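PDB 1O22: orphan protein TM0875 from Thermotoga maritima, which is of unknown function and adopts a fold described as new. Local coordinates for residues G57-K62 and E143-F148. Residues are numbered along the deposited sequence; the frame is centred on the assembly and turned at random.
Sequences GRIFLK and EFMKYF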
loop_
_atom_site.group_PDB
_atom_site.type_symbol
_atom_site.label_atom_id
_atom_site.label_comp_id
_atom_site.label_asym_id
_atom_site.label_seq_id
_atom_site.Cartn_x
_atom_site.Cartn_y
_atom_site.Cartn_z
ATOM N N GLY A 57 -10.549 -8.091 -10.814
ATOM C CA GLY A 57 -9.713 -7.290 -9.963
ATOM C C GLY A 57 -8.584 -6.598 -10.672
ATOM O O GLY A 57 -8.325 -6.811 -11.845
ATOM N N ARG A 58 -7.891 -5.772 -9.906
ATOM C CA ARG A 58 -6.706 -5.048 -10.368
ATOM C C ARG A 58 -5.576 -5.189 -9.352
ATOM O O ARG A 58 -5.777 -4.986 -8.141
ATOM C CB ARG A 58 -7.025 -3.576 -10.530
ATOM C CG ARG A 58 -5.864 -2.725 -11.035
ATOM C CD ARG A 58 -6.299 -1.307 -11.390
ATOM N NE ARG A 58 -6.665 -0.574 -10.200
ATOM C CZ ARG A 58 -6.924 0.729 -10.162
ATOM N NH1 ARG A 58 -6.839 1.481 -11.257
ATOM N NH2 ARG A 58 -7.255 1.293 -9.004
ATOM N N ILE A 59 -4.412 -5.610 -9.843
ATOM C CA ILE A 59 -3.227 -5.702 -9.025
ATOM C C ILE A 59 -2.033 -5.005 -9.690
ATOM O O ILE A 59 -2.032 -4.743 -10.887
ATOM C CB ILE A 59 -2.927 -7.186 -8.659
ATOM C CG1 ILE A 59 -2.640 -8.022 -9.867
ATOM C CG2 ILE A 59 -4.107 -7.800 -7.922
ATOM C CD1 ILE A 59 -2.208 -9.397 -9.529
ATOM N N PHE A 60 -1.049 -4.643 -8.872
ATOM C CA PHE A 60 0.146 -3.946 -9.323
ATOM C C PHE A 60 1.363 -4.843 -9.012
ATOM O O PHE A 60 1.436 -5.447 -7.952
ATOM C CB PHE A 60 0.255 -2.591 -8.649
ATOM C CG PHE A 60 -0.940 -1.700 -8.914
ATOM C CD1 PHE A 60 -1.038 -0.985 -10.105
ATOM C CD2 PHE A 60 -1.982 -1.649 -8.019
ATOM C CE1 PHE A 60 -2.130 -0.200 -10.360
ATOM C CE2 PHE A 60 -3.089 -0.837 -8.258
ATOM C CZ PHE A 60 -3.161 -0.127 -9.430
ATOM N N LEU A 61 2.257 -4.972 -9.975
ATOM C CA LEU A 61 3.421 -5.833 -9.852
ATOM C C LEU A 61 4.714 -5.072 -10.207
ATOM O O LEU A 61 4.788 -4.364 -11.225
ATOM C CB LEU A 61 3.239 -7.027 -10.765
ATOM C CG LEU A 61 4.370 -8.037 -10.951
ATOM C CD1 LEU A 61 4.555 -8.804 -9.641
ATOM C CD2 LEU A 61 4.041 -9.005 -12.085
ATOM N N LYS A 62 5.710 -5.186 -9.352
ATOM C CA LYS A 62 7.040 -4.716 -9.708
ATOM C C LYS A 62 7.991 -5.911 -9.716
ATOM O O LYS A 62 8.014 -6.727 -8.786
ATOM C CB LYS A 62 7.474 -3.627 -8.743
ATOM C CG LYS A 62 8.960 -3.217 -8.793
ATOM C CD LYS A 62 9.332 -2.229 -9.899
ATOM C CE LYS A 62 10.853 -1.939 -9.896
ATOM N N GLU A 143 4.090 -16.855 -14.670
ATOM C CA GLU A 143 4.431 -17.584 -13.431
ATOM C C GLU A 143 3.838 -16.882 -12.220
ATOM O O GLU A 143 3.341 -17.532 -11.320
ATOM C CB GLU A 143 5.936 -17.702 -13.218
ATOM C CG GLU A 143 6.546 -18.946 -13.810
ATOM C CD GLU A 143 6.357 -20.176 -12.928
ATOM O OE1 GLU A 143 7.104 -20.340 -11.912
ATOM O OE2 GLU A 143 5.468 -20.992 -13.274
ATOM N N PHE A 144 3.983 -15.563 -12.156
ATOM C CA PHE A 144 3.440 -14.816 -11.044
ATOM C C PHE A 144 1.922 -15.037 -10.907
ATOM O O PHE A 144 1.428 -15.177 -9.789
ATOM C CB PHE A 144 3.733 -13.324 -11.119
ATOM C CG PHE A 144 2.957 -12.551 -10.141
ATOM C CD1 PHE A 144 3.285 -12.592 -8.795
ATOM C CD2 PHE A 144 1.847 -11.816 -10.544
ATOM C CE1 PHE A 144 2.528 -11.905 -7.856
ATOM C CE2 PHE A 144 1.070 -11.150 -9.606
ATOM C CZ PHE A 144 1.424 -11.164 -8.274
HETATM N N MSE A 145 1.210 -15.068 -12.041
HETATM C CA MSE A 145 -0.243 -15.194 -12.049
HETATM C C MSE A 145 -0.722 -16.577 -11.603
HETATM O O MSE A 145 -1.759 -16.680 -10.918
HETATM C CB MSE A 145 -0.848 -14.761 -13.380
HETATM C CG MSE A 145 -0.748 -13.257 -13.626
HETATM SE SE MSE A 145 -1.439 -12.097 -12.160
HETATM C CE MSE A 145 -3.483 -12.407 -12.519
ATOM N N LYS A 146 0.086 -17.603 -11.862
ATOM C CA LYS A 146 -0.186 -18.923 -11.295
ATOM C C LYS A 146 -0.073 -18.883 -9.781
ATOM O O LYS A 146 -0.930 -19.400 -9.099
ATOM C CB LYS A 146 0.786 -19.972 -11.799
ATOM C CG LYS A 146 0.441 -20.612 -13.092
ATOM C CD LYS A 146 1.539 -21.607 -13.493
ATOM C CE LYS A 146 2.558 -21.045 -14.508
ATOM N NZ LYS A 146 2.319 -21.521 -15.926
ATOM N N TYR A 147 1.017 -18.301 -9.272
ATOM C CA TYR A 147 1.177 -18.056 -7.852
ATOM C C TYR A 147 -0.007 -17.287 -7.263
ATOM O O TYR A 147 -0.546 -17.677 -6.207
ATOM C CB TYR A 147 2.480 -17.279 -7.536
ATOM C CG TYR A 147 2.467 -16.677 -6.158
ATOM C CD1 TYR A 147 2.790 -17.452 -5.025
ATOM C CD2 TYR A 147 2.103 -15.354 -5.959
ATOM C CE1 TYR A 147 2.756 -16.913 -3.751
ATOM C CE2 TYR A 147 2.048 -14.815 -4.692
ATOM C CZ TYR A 147 2.401 -15.582 -3.592
ATOM O OH TYR A 147 2.355 -15.001 -2.328
ATOM N N PHE A 148 -0.390 -16.204 -7.927
ATOM C CA PHE A 148 -1.450 -15.327 -7.456
ATOM C C PHE A 148 -2.807 -16.061 -7.333
ATOM O O PHE A 148 -3.434 -16.069 -6.287
ATOM C CB PHE A 148 -1.565 -14.075 -8.356
ATOM C CG PHE A 148 -2.762 -13.195 -8.020
ATOM C CD1 PHE A 148 -2.714 -12.296 -6.986
ATOM C CD2 PHE A 148 -3.958 -13.339 -8.726
ATOM C CE1 PHE A 148 -3.822 -11.542 -6.652
ATOM C CE2 PHE A 148 -5.066 -12.569 -8.424
ATOM C CZ PHE A 148 -5.013 -11.686 -7.373
#
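Ile59 on the strand side meets three residues of the helix, Phe144, Met145 and Phe148. From its CB, which points toward the helix, the two branches part. Ile59 CG2 lies against the rim of the Phe148 ring, 4.0 Å from both Phe148 CE1 and Phe148 CZ. A chi1 of 63° tucks CG1 in between the backbone N and C, and the extended chi2 (174°) carries CD1 on to a point where three groups converge. There Ile59 CD1 sits over the centre of the Phe148 ring in a CH-pi contact, 3.9 Å from the centroid of that ring. The same methyl lies near the plane of the Phe144 ring, with Ile59 CD1 3.7 Å from Phe144 CE2 at its edge. It also touches the selenium of Met145, a selenomethionine whose chain bends at chi2 and chi3 (Ile59 CD1 to Met145 SE, 3.8 Å). This is a helix packed on one face of the mixed sheet of TM0875: helix 137-152 crosses strand 56-66, the short segments running at 131° with their axes 11.6 Å apart. Phe144 and Phe148, one helical turn apart, both point their CB toward the strand. Leu61, the next residue on the same side of the strand as Ile59, runs alongside Phe144 with the opposite heading. Leu61 CD1 stands almost exactly on the ring normal, 3.9 Å from the centroid of the Phe144 ring, and Leu61 CD2 is 3.9 Å from Phe144 CD2. Tyr123 of strand 122-128 meets this ring edge-to-face. An alanine in place of Phe144 would probably leave both Leu61 methyls and the Tyr123 ring without their aromatic partner and open a gap beside Ile59 CD1. Within the sheet, Ile59 and Leu61 also touch Ile21 of the adjacent strand 19-25.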